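Local atomic coordinates of glutathione S-transferase (Agrobacterium tumefaciens, PDB entry 2YCD), a protein that probably conjugates glutathione to electrophilic compounds, herbicides perhaps among them, as a member of a novel bacterial class of glutathione transferases. Residues P15-T20 with Y76-L81; V21-P26 with V51-F56; M36-A41 with A88-I93. All coordinates share one frame; numbering follows the deposited sequence.

Overall arrangement
All three contacts belong to the thioredoxin-like N-terminal domain. Strand 18-22 is shared by contacts 1 and 2: it pairs antiparallel with strand 75-78 in the first and parallel with strand 50-54 in the second, their centres about 16 Å apart. Contact 3 joins helices 35-45 and 86-96 against one face of this sheet, its centre about 12 Å from that of contact 1 and 18 Å from that of contact 2. R39 on helix 35-45 packs against I19, V21 and V51. Contact 2 lines the pocket of S-(p-nitrobenzyl)glutathione with F22 and P26, while the side chains of I89 and Y76 lie about 6 Å and 10 Å from a bound ligand.

Contact 1 (P15-T20 with Y76-L81); sequences PNPTIT and YEQGDL
In the thioredoxin-like sheet, strand 18-22 runs antiparallel to strand 75-78, and P15-P17 extend the contact beyond the end of the pairing. T18 and E77 form a hydrogen-bonded pair: T18 N donates to E77 O and E77 N to T18 O, both in the plane of the accepting carbonyl. I19 and Y76 follow as a non-hydrogen-bonded pair, their side chains on the face covered by helices 35-45 and 86-96. CG of Y76 is anti to its backbone N (chi1 172°), which swings the ring along the strand to P17. There the proline crosses the ring obliquely, P17 CB coming to 3.4 Å from Y76 CE2, while I19 CG2 reaches Y76 CD2 at 4.0 Å.

Q78 runs beside P17, extended all the way. Q78 CB lies 4.1 Å from P17 CB, Q78 CG passes 3.3 Å from P15 O, and CD also lies near that oxygen. At the tip the amide is held by both of its polar atoms. Q78 NE2 gives P15 O a 2.9 Å hydrogen bond, nearly along the C=O axis and within the plane of the amide, whereas Q78 OE1 accepts the hydroxyl proton from above its carbonyl plane, 2.7 Å from Y76 OH. The two bonds fix the flip of the amide and tie the tyrosine to the turn. Q78 to L81 is a type II' beta turn leading into edge strand 81-84; within the turn, D80 and L81 pack on L106 of the second subunit.

On the face that carries T18 and E77, a water bridges the loop and both strands: it accepts from T18 OG1 at 2.7 Å and donates to N16 O and, at 3.1 Å, to E77 O, the carbonyl oxygen that also receives T18 N.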
loop_
_atom_site.group_PDB
_atom_site.type_symbol
_atom_site.label_atom_id
_atom_site.label_comp_id
_atom_site.label_asym_id
_atom_site.label_seq_id
_atom_site.Cartn_x
_atom_site.Cartn_y
_atom_site.Cartn_z
ATOM N N PRO A 15 -6.219 -16.454 -22.708
ATOM C CA PRO A 15 -4.903 -15.964 -23.122
ATOM C C PRO A 15 -3.977 -15.738 -21.930
ATOM O O PRO A 15 -4.403 -15.212 -20.900
ATOM C CB PRO A 15 -5.235 -14.637 -23.798
ATOM C CG PRO A 15 -6.459 -14.173 -23.125
ATOM C CD PRO A 15 -7.247 -15.401 -22.764
ATOM N N ASN A 16 -2.721 -16.143 -22.070
ATOM C CA ASN A 16 -1.671 -15.794 -21.113
ATOM C C ASN A 16 -1.609 -14.281 -20.929
ATOM O O ASN A 16 -1.826 -13.540 -21.877
ATOM C CB ASN A 16 -0.319 -16.239 -21.672
ATOM C CG ASN A 16 -0.201 -17.745 -21.840
ATOM O OD1 ASN A 16 -0.911 -18.537 -21.206
ATOM N ND2 ASN A 16 0.719 -18.147 -22.707
ATOM N N PRO A 17 -1.299 -13.818 -19.712
ATOM C CA PRO A 17 -1.115 -12.385 -19.504
ATOM C C PRO A 17 0.271 -11.906 -19.962
ATOM O O PRO A 17 1.222 -12.693 -20.094
ATOM C CB PRO A 17 -1.254 -12.249 -17.986
ATOM C CG PRO A 17 -0.683 -13.520 -17.468
ATOM C CD PRO A 17 -1.128 -14.586 -18.466
ATOM N N THR A 18 0.350 -10.604 -20.227
ATOM C CA THR A 18 1.580 -9.929 -20.604
ATOM C C THR A 18 1.867 -8.827 -19.577
ATOM O O THR A 18 0.986 -8.031 -19.255
ATOM C CB THR A 18 1.466 -9.295 -22.004
ATOM O OG1 THR A 18 1.223 -10.343 -22.952
ATOM C CG2 THR A 18 2.758 -8.561 -22.369
ATOM N N ILE A 19 3.084 -8.802 -19.051
ATOM C CA ILE A 19 3.464 -7.783 -18.083
ATOM C C ILE A 19 4.562 -6.880 -18.620
ATOM O O ILE A 19 5.417 -7.311 -19.402
ATOM C CB ILE A 19 3.875 -8.397 -16.746
ATOM C CG1 ILE A 19 5.184 -9.149 -16.880
ATOM C CG2 ILE A 19 2.738 -9.297 -16.200
ATOM C CD1 ILE A 19 5.700 -9.678 -15.546
ATOM N N THR A 20 4.533 -5.617 -18.236
ATOM C CA THR A 20 5.600 -4.709 -18.655
ATOM C C THR A 20 6.735 -4.711 -17.646
ATOM O O THR A 20 6.516 -4.826 -16.426
ATOM C CB THR A 20 5.097 -3.277 -18.845
ATOM O OG1 THR A 20 4.402 -2.873 -17.654
ATOM C CG2 THR A 20 4.163 -3.165 -20.070
ATOM N N TYR A 76 -0.229 -5.175 -16.319
ATOM C CA TYR A 76 -0.645 -6.538 -16.602
ATOM C C TYR A 76 -1.791 -6.447 -17.602
ATOM O O TYR A 76 -2.758 -5.728 -17.367
ATOM C CB TYR A 76 -1.122 -7.161 -15.287
ATOM C CG TYR A 76 -1.775 -8.526 -15.322
ATOM C CD1 TYR A 76 -3.126 -8.668 -15.651
ATOM C CD2 TYR A 76 -1.081 -9.653 -14.929
ATOM C CE1 TYR A 76 -3.738 -9.914 -15.628
ATOM C CE2 TYR A 76 -1.694 -10.900 -14.901
ATOM C CZ TYR A 76 -3.012 -11.020 -15.250
ATOM O OH TYR A 76 -3.594 -12.273 -15.219
ATOM N N GLU A 77 -1.679 -7.170 -18.711
ATOM C CA GLU A 77 -2.713 -7.162 -19.742
ATOM C C GLU A 77 -3.108 -8.576 -20.063
ATOM O O GLU A 77 -2.260 -9.419 -20.321
ATOM C CB GLU A 77 -2.227 -6.435 -20.993
ATOM C CG GLU A 77 -3.181 -6.530 -22.176
ATOM C CD GLU A 77 -2.735 -5.689 -23.374
ATOM O OE1 GLU A 77 -1.510 -5.537 -23.592
ATOM O OE2 GLU A 77 -3.618 -5.192 -24.109
ATOM N N GLN A 78 -4.411 -8.834 -20.050
ATOM C CA GLN A 78 -4.930 -10.161 -20.350
ATOM C C GLN A 78 -6.300 -10.003 -20.990
ATOM O O GLN A 78 -7.283 -9.659 -20.327
ATOM C CB GLN A 78 -5.009 -10.982 -19.074
ATOM C CG GLN A 78 -5.345 -12.439 -19.300
ATOM C CD GLN A 78 -5.307 -13.229 -18.016
ATOM O OE1 GLN A 78 -5.569 -12.692 -16.936
ATOM N NE2 GLN A 78 -4.966 -14.503 -18.115
ATOM N N GLY A 79 -6.359 -10.220 -22.297
ATOM C CA GLY A 79 -7.590 -9.909 -23.010
ATOM C C GLY A 79 -7.956 -8.446 -22.787
ATOM O O GLY A 79 -7.117 -7.552 -22.978
ATOM N N ASP A 80 -9.198 -8.197 -22.375
ATOM C CA ASP A 80 -9.693 -6.840 -22.199
ATOM C C ASP A 80 -9.234 -6.227 -20.893
ATOM O O ASP A 80 -9.398 -5.026 -20.689
ATOM C CB ASP A 80 -11.229 -6.812 -22.228
ATOM C CG ASP A 80 -11.808 -6.981 -23.619
ATOM O OD1 ASP A 80 -11.060 -6.859 -24.597
ATOM O OD2 ASP A 80 -13.031 -7.214 -23.708
ATOM N N LEU A 81 -8.701 -7.054 -20.002
ATOM C CA LEU A 81 -8.307 -6.581 -18.675
ATOM C C LEU A 81 -6.915 -5.963 -18.697
ATOM O O LEU A 81 -5.955 -6.590 -19.144
ATOM C CB LEU A 81 -8.320 -7.725 -17.652
ATOM C CG LEU A 81 -7.925 -7.337 -16.216
ATOM C CD1 LEU A 81 -8.863 -6.302 -15.618
ATOM C CD2 LEU A 81 -7.873 -8.563 -15.326
HETATM O O HOH W 1 -1.443 -10.951 -22.935
#

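Contact 2 (V21-P26 with V51-F56); sequences VFERSP and VRRLSF. With GTB (S-(p-nitrobenzyl)glutathione), chain B.
Strands 18-22 and 50-54 lie parallel here, the flanks of a beta-alpha-beta crossover through helix 35-45, and both give way to loop or turn within the contact. V21 N donates to R52 O, V21 O accepts L54 N nearly along its C=O axis, and E23 N reaches L54 O at 2.9 Å in an almost straight bond (173°), though from above that carbonyl's plane.

The tight part is the cluster of F22, F56 and P26. With CG beside the backbone N (chi1 -72°), the F22 ring crosses that of F56 obliquely, planes at 56°, and F22 CE1 meets F56 CE1 at 3.5 Å. F56 CZ also comes to 3.2 Å from R24 O. P26 CD sits 3.6 Å above the F22 ring, over its centre. F22 and P26 form part of the ligand pocket: F22 CE2 lies 3.7 Å from CB2 of S-(p-nitrobenzyl)glutathione, and P26 CG is 3.8 Å from the ligand's ring atom C3'.

The E23-R53 side is looser and watery. E23 OE2 lies over one face of the R53 guanidinium, 4.5 Å from R53 NH1, so that opposite charges are near each other but no N-H points at the oxygen. One water instead links R53 NH1 to E23 O; another joins L54 O to R24 N and lies above a face of the F56 ring.

S55 OG, as N-cap, bonds A58 N at the start of helix 56-59, whose M59 touches both F22 and L54. Within the fold, V21 and V51 pack on R39 of helix 35-45, while L54 leans on T20 of strand 18-22.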
loop_
_atom_site.group_PDB
_atom_site.type_symbol
_atom_site.label_atom_id
_atom_site.label_comp_id
_atom_site.label_asym_id
_atom_site.label_seq_id
_atom_site.Cartn_x
_atom_site.Cartn_y
_atom_site.Cartn_z
ATOM N N VAL A 21 7.956 -4.594 -18.164
ATOM C CA VAL A 21 9.183 -4.676 -17.365
ATOM C C VAL A 21 10.204 -3.717 -17.970
ATOM O O VAL A 21 10.027 -3.274 -19.105
ATOM C CB VAL A 21 9.784 -6.107 -17.360
ATOM C CG1 VAL A 21 8.733 -7.133 -16.922
ATOM C CG2 VAL A 21 10.365 -6.475 -18.738
ATOM N N PHE A 22 11.243 -3.366 -17.216
ATOM C CA PHE A 22 12.328 -2.547 -17.768
ATOM C C PHE A 22 13.077 -3.334 -18.845
ATOM O O PHE A 22 13.409 -4.505 -18.654
ATOM C CB PHE A 22 13.371 -2.187 -16.696
ATOM C CG PHE A 22 12.926 -1.175 -15.672
ATOM C CD1 PHE A 22 12.792 0.167 -16.004
ATOM C CD2 PHE A 22 12.745 -1.558 -14.354
ATOM C CE1 PHE A 22 12.431 1.105 -15.044
ATOM C CE2 PHE A 22 12.375 -0.633 -13.384
ATOM C CZ PHE A 22 12.220 0.701 -13.725
ATOM N N GLU A 23 13.375 -2.682 -19.963
ATOM C CA GLU A 23 14.342 -3.238 -20.907
ATOM C C GLU A 23 15.733 -3.320 -20.275
ATOM O O GLU A 23 16.419 -4.327 -20.418
ATOM C CB GLU A 23 14.368 -2.412 -22.192
ATOM C CG GLU A 23 15.224 -3.015 -23.292
ATOM C CD GLU A 23 15.112 -2.231 -24.580
ATOM O OE1 GLU A 23 15.283 -0.997 -24.530
ATOM O OE2 GLU A 23 14.835 -2.845 -25.634
ATOM N N ARG A 24 16.140 -2.253 -19.594
ATOM C CA ARG A 24 17.430 -2.224 -18.894
ATOM C C ARG A 24 17.217 -1.848 -17.438
ATOM O O ARG A 24 17.309 -0.679 -17.073
ATOM C CB ARG A 24 18.390 -1.228 -19.572
ATOM C CG ARG A 24 18.792 -1.639 -20.983
ATOM C CD ARG A 24 19.420 -0.475 -21.733
ATOM N NE ARG A 24 19.479 -0.701 -23.177
ATOM C CZ ARG A 24 20.503 -1.253 -23.822
ATOM N NH1 ARG A 24 21.586 -1.653 -23.167
ATOM N NH2 ARG A 24 20.441 -1.402 -25.137
ATOM N N SER A 25 16.932 -2.847 -16.601
ATOM C CA SER A 25 16.576 -2.576 -15.211
ATOM C C SER A 25 17.718 -1.953 -14.421
ATOM O O SER A 25 18.867 -2.367 -14.554
ATOM C CB SER A 25 16.128 -3.845 -14.508
ATOM O OG SER A 25 15.694 -3.531 -13.203
ATOM N N PRO A 26 17.392 -0.961 -13.582
ATOM C CA PRO A 26 18.417 -0.305 -12.763
ATOM C C PRO A 26 18.845 -1.157 -11.566
ATOM O O PRO A 26 19.646 -0.701 -10.755
ATOM C CB PRO A 26 17.726 0.983 -12.302
ATOM C CG PRO A 26 16.256 0.664 -12.333
ATOM C CD PRO A 26 16.080 -0.297 -13.490
ATOM N N VAL A 51 6.337 -11.009 -21.504
ATOM C CA VAL A 51 6.749 -9.679 -21.087
ATOM C C VAL A 51 6.886 -8.735 -22.265
ATOM O O VAL A 51 7.161 -9.156 -23.404
ATOM C CB VAL A 51 8.056 -9.681 -20.253
ATOM C CG1 VAL A 51 7.950 -10.657 -19.074
ATOM C CG2 VAL A 51 9.282 -10.002 -21.116
ATOM N N ARG A 52 6.664 -7.460 -21.976
ATOM C CA ARG A 52 6.933 -6.390 -22.912
ATOM C C ARG A 52 7.974 -5.480 -22.275
ATOM O O ARG A 52 7.715 -4.866 -21.237
ATOM C CB ARG A 52 5.644 -5.624 -23.223
ATOM C CG ARG A 52 5.805 -4.511 -24.227
ATOM C CD ARG A 52 4.480 -4.211 -24.939
ATOM N NE ARG A 52 3.422 -3.813 -24.013
ATOM C CZ ARG A 52 3.142 -2.552 -23.702
ATOM N NH1 ARG A 52 3.846 -1.569 -24.244
ATOM N NH2 ARG A 52 2.158 -2.273 -22.852
ATOM N N ARG A 53 9.158 -5.423 -22.881
ATOM C CA ARG A 53 10.259 -4.637 -22.333
ATOM C C ARG A 53 10.162 -3.179 -22.760
ATOM O O ARG A 53 9.990 -2.879 -23.945
ATOM C CB ARG A 53 11.591 -5.212 -22.817
ATOM C CG ARG A 53 11.886 -6.632 -22.347
ATOM C CD ARG A 53 13.146 -7.182 -23.031
ATOM N NE ARG A 53 13.004 -7.186 -24.484
ATOM C CZ ARG A 53 14.023 -7.246 -25.339
ATOM N NH1 ARG A 53 15.274 -7.308 -24.894
ATOM N NH2 ARG A 53 13.788 -7.241 -26.644
ATOM N N LEU A 54 10.270 -2.268 -21.801
ATOM C CA LEU A 54 10.146 -0.846 -22.082
ATOM C C LEU A 54 11.443 -0.123 -21.791
ATOM O O LEU A 54 12.022 -0.275 -20.716
ATOM C CB LEU A 54 9.042 -0.218 -21.229
ATOM C CG LEU A 54 7.638 -0.786 -21.455
ATOM C CD1 LEU A 54 6.643 -0.037 -20.584
ATOM C CD2 LEU A 54 7.268 -0.670 -22.928
ATOM N N SER A 55 11.889 0.681 -22.750
ATOM C CA SER A 55 12.999 1.587 -22.509
ATOM C C SER A 55 12.522 2.706 -21.595
ATOM O O SER A 55 11.320 2.946 -21.463
ATOM C CB SER A 55 13.511 2.166 -23.835
ATOM O OG SER A 55 12.556 3.047 -24.414
ATOM N N PHE A 56 13.456 3.394 -20.953
ATOM C CA PHE A 56 13.091 4.499 -20.073
ATOM C C PHE A 56 12.309 5.564 -20.829
ATOM O O PHE A 56 11.381 6.164 -20.294
ATOM C CB PHE A 56 14.336 5.107 -19.419
ATOM C CG PHE A 56 15.080 4.148 -18.534
ATOM C CD1 PHE A 56 14.476 3.615 -17.408
ATOM C CD2 PHE A 56 16.379 3.775 -18.826
ATOM C CE1 PHE A 56 15.154 2.734 -16.591
ATOM C CE2 PHE A 56 17.062 2.892 -18.010
ATOM C CZ PHE A 56 16.446 2.371 -16.889
HETATM N N1 GTB B . 2.843 1.268 -6.544
HETATM C CA1 GTB B . 3.455 0.798 -7.795
HETATM C C1 GTB B . 3.453 -0.708 -7.840
HETATM O O11 GTB B . 3.669 -1.313 -6.768
HETATM O O12 GTB B . 3.255 -1.291 -8.933
HETATM C CB1 GTB B . 4.873 1.383 -7.893
HETATM C CG1 GTB B . 5.515 1.050 -9.238
HETATM C CD1 GTB B . 6.955 1.519 -9.310
HETATM O OE1 GTB B . 7.451 2.119 -8.356
HETATM N N2 GTB B . 7.613 1.224 -10.429
HETATM C CA2 GTB B . 9.013 1.597 -10.635
HETATM C C2 GTB B . 9.210 2.332 -11.924
HETATM O O2 GTB B . 8.572 2.048 -12.936
HETATM C CB2 GTB B . 9.851 0.312 -10.782
HETATM S SG2 GTB B . 9.950 -0.676 -9.327
HETATM N N3 GTB B . 10.133 3.296 -11.908
HETATM C CA3 GTB B . 10.524 4.082 -13.067
HETATM C C3 GTB B . 10.079 5.515 -13.012
HETATM O O31 GTB B . 9.521 5.946 -11.985
HETATM O O32 GTB B . 10.300 6.204 -14.034
HETATM C "C'" GTB B . 10.879 0.269 -8.156
HETATM C "C1'" GTB B . 12.342 -0.092 -8.153
HETATM C "C2'" GTB B . 13.239 0.633 -8.921
HETATM C "C3'" GTB B . 14.592 0.298 -8.906
HETATM C "C4'" GTB B . 15.039 -0.758 -8.116
HETATM N N41 GTB B . 16.407 -1.089 -8.093
HETATM O O41 GTB B . 16.840 -1.945 -7.324
HETATM O O42 GTB B . 17.164 -0.499 -8.841
HETATM C "C5'" GTB B . 14.136 -1.473 -7.342
HETATM C "C6'" GTB B . 12.785 -1.139 -7.353
HETATM O O HOH W 2 16.414 -6.624 -22.339
HETATM O O HOH W 3 11.449 -2.474 -26.385
HETATM O O HOH W 4 14.651 0.187 -19.350
#

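Contact 3 (M36-A41 with A88-I93); sequences MPVRWA and AIVMHI
V38 holds CG1 anti to its backbone N (chi1 174°), and I89 turns CG1 beside its own N (chi1 -66°), which leaves its CG2 branch to cross V38 obliquely. V38 CG1 and I89 CG2 meet at 3.7 Å. I93, one helical turn on, has the same torsions as I89, and from that position I93 CD1 comes to V38 and A41, 4.2 Å from V38 CG1 and equally far from A41 CB. V90 uses its CG2 branch, which settles 3.7 Å from P37 O, a carbonyl oxygen already taken by A41 N in the helix, and also touches P37 CB and A41 CB.

Within helices 35-45 and 86-96, the segments 36-41 and 88-93 run nearly parallel, 7° apart, with axes 9.2 Å from each other at closest approach. The backbones come nearest at V38 and V90, whose CA atoms are 5.7 Å apart. The contact is wholly buried, and no hydrogen bond crosses it; branched aliphatic side chains, the P37 ring and the A41 methyl make it up.

The pair is covered on several sides. V38 rests on I19 and I89 on L83 of the sheet beneath, whereas P37 packs on I179 and C183, and V90 on A176, of helix 176-185. A88 and M91 touch F116 of the second subunit. Two parallel helices lying together on one face of the four-stranded sheet, wedged between it and the all-helical C-terminal domain, are characteristic of the thioredoxin-like N-terminal domain of glutathione transferases.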
loop_
_atom_site.group_PDB
_atom_site.type_symbol
_atom_site.label_atom_id
_atom_site.label_comp_id
_atom_site.label_asym_id
_atom_site.label_seq_id
_atom_site.Cartn_x
_atom_site.Cartn_y
_atom_site.Cartn_z
ATOM N N MET A 36 9.053 -8.347 -10.159
ATOM C CA MET A 36 9.452 -9.606 -9.541
ATOM C C MET A 36 8.325 -10.306 -8.751
ATOM O O MET A 36 8.103 -11.510 -8.929
ATOM C CB MET A 36 10.706 -9.415 -8.693
ATOM C CG MET A 36 11.189 -10.698 -8.063
ATOM S SD MET A 36 11.810 -11.924 -9.267
ATOM C CE MET A 36 12.091 -13.244 -8.106
ATOM N N PRO A 37 7.603 -9.574 -7.879
ATOM C CA PRO A 37 6.524 -10.277 -7.158
ATOM C C PRO A 37 5.445 -10.785 -8.097
ATOM O O PRO A 37 4.855 -11.828 -7.829
ATOM C CB PRO A 37 5.960 -9.211 -6.191
ATOM C CG PRO A 37 6.528 -7.877 -6.707
ATOM C CD PRO A 37 7.868 -8.242 -7.307
ATOM N N VAL A 38 5.184 -10.071 -9.194
ATOM C CA VAL A 38 4.211 -10.530 -10.180
ATOM C C VAL A 38 4.690 -11.826 -10.874
ATOM O O VAL A 38 3.929 -12.781 -10.996
ATOM C CB VAL A 38 3.947 -9.417 -11.220
ATOM C CG1 VAL A 38 3.044 -9.938 -12.339
ATOM C CG2 VAL A 38 3.318 -8.189 -10.534
ATOM N N ARG A 39 5.934 -11.842 -11.350
ATOM C CA ARG A 39 6.520 -13.038 -11.956
ATOM C C ARG A 39 6.461 -14.210 -10.984
ATOM O O ARG A 39 6.130 -15.344 -11.376
ATOM C CB ARG A 39 7.976 -12.776 -12.332
ATOM C CG ARG A 39 8.205 -11.760 -13.449
ATOM C CD ARG A 39 9.715 -11.612 -13.617
ATOM N NE ARG A 39 10.169 -10.740 -14.704
ATOM C CZ ARG A 39 10.375 -11.167 -15.949
ATOM N NH1 ARG A 39 10.045 -12.407 -16.313
ATOM N NH2 ARG A 39 10.860 -10.329 -16.852
ATOM N N TRP A 40 6.827 -13.967 -9.732
ATOM C CA TRP A 40 6.831 -15.019 -8.725
ATOM C C TRP A 40 5.415 -15.576 -8.497
ATOM O O TRP A 40 5.206 -16.806 -8.468
ATOM C CB TRP A 40 7.469 -14.452 -7.447
ATOM C CG TRP A 40 7.688 -15.441 -6.307
ATOM C CD1 TRP A 40 7.448 -16.800 -6.317
ATOM C CD2 TRP A 40 8.198 -15.134 -5.006
ATOM N NE1 TRP A 40 7.776 -17.344 -5.086
ATOM C CE2 TRP A 40 8.225 -16.341 -4.264
ATOM C CE3 TRP A 40 8.604 -13.941 -4.382
ATOM C CZ2 TRP A 40 8.661 -16.393 -2.931
ATOM C CZ3 TRP A 40 9.047 -13.992 -3.063
ATOM C CH2 TRP A 40 9.076 -15.214 -2.350
ATOM N N ALA A 41 4.417 -14.700 -8.396
ATOM C CA ALA A 41 3.041 -15.160 -8.257
ATOM C C ALA A 41 2.610 -16.032 -9.438
ATOM O O ALA A 41 1.982 -17.092 -9.253
ATOM C CB ALA A 41 2.091 -13.969 -8.082
ATOM N N ALA A 88 -1.995 -5.223 -6.470
ATOM C CA ALA A 88 -3.295 -5.569 -7.033
ATOM C C ALA A 88 -3.193 -6.649 -8.107
ATOM O O ALA A 88 -4.124 -7.438 -8.311
ATOM C CB ALA A 88 -3.953 -4.334 -7.616
ATOM N N ILE A 89 -2.067 -6.674 -8.812
ATOM C CA ILE A 89 -1.814 -7.696 -9.825
ATOM C C ILE A 89 -1.615 -9.049 -9.138
ATOM O O ILE A 89 -2.233 -10.053 -9.515
ATOM C CB ILE A 89 -0.611 -7.303 -10.717
ATOM C CG1 ILE A 89 -0.938 -6.047 -11.545
ATOM C CG2 ILE A 89 -0.256 -8.473 -11.663
ATOM C CD1 ILE A 89 0.314 -5.392 -12.149
ATOM N N VAL A 90 -0.784 -9.073 -8.102
ATOM C CA VAL A 90 -0.648 -10.267 -7.273
ATOM C C VAL A 90 -1.988 -10.694 -6.683
ATOM O O VAL A 90 -2.336 -11.879 -6.757
ATOM C CB VAL A 90 0.433 -10.074 -6.203
ATOM C CG1 VAL A 90 0.415 -11.210 -5.191
ATOM C CG2 VAL A 90 1.820 -9.956 -6.869
ATOM N N MET A 91 -2.788 -9.741 -6.198
ATOM C CA MET A 91 -4.115 -10.071 -5.676
ATOM C C MET A 91 -4.976 -10.778 -6.721
ATOM O O MET A 91 -5.597 -11.804 -6.450
ATOM C CB MET A 91 -4.826 -8.805 -5.188
ATOM C CG MET A 91 -6.146 -9.093 -4.495
ATOM S SD MET A 91 -5.921 -9.880 -2.893
ATOM C CE MET A 91 -5.643 -8.445 -1.867
ATOM N N HIS A 92 -5.020 -10.217 -7.925
ATOM C CA HIS A 92 -5.820 -10.788 -9.008
ATOM C C HIS A 92 -5.401 -12.205 -9.367
ATOM O O HIS A 92 -6.256 -13.096 -9.528
ATOM C CB HIS A 92 -5.766 -9.878 -10.244
ATOM C CG HIS A 92 -6.508 -10.415 -11.431
ATOM N ND1 HIS A 92 -7.884 -10.439 -11.497
ATOM C CD2 HIS A 92 -6.062 -10.954 -12.590
ATOM C CE1 HIS A 92 -8.256 -10.951 -12.659
ATOM N NE2 HIS A 92 -7.172 -11.282 -13.334
ATOM N N ILE A 93 -4.101 -12.418 -9.492
ATOM C CA ILE A 93 -3.564 -13.751 -9.755
ATOM C C ILE A 93 -3.983 -14.714 -8.636
ATOM O O ILE A 93 -4.444 -15.834 -8.906
ATOM C CB ILE A 93 -2.027 -13.690 -9.889
ATOM C CG1 ILE A 93 -1.649 -12.865 -11.128
ATOM C CG2 ILE A 93 -1.418 -15.112 -10.003
ATOM C CD1 ILE A 93 -0.190 -12.356 -11.153
#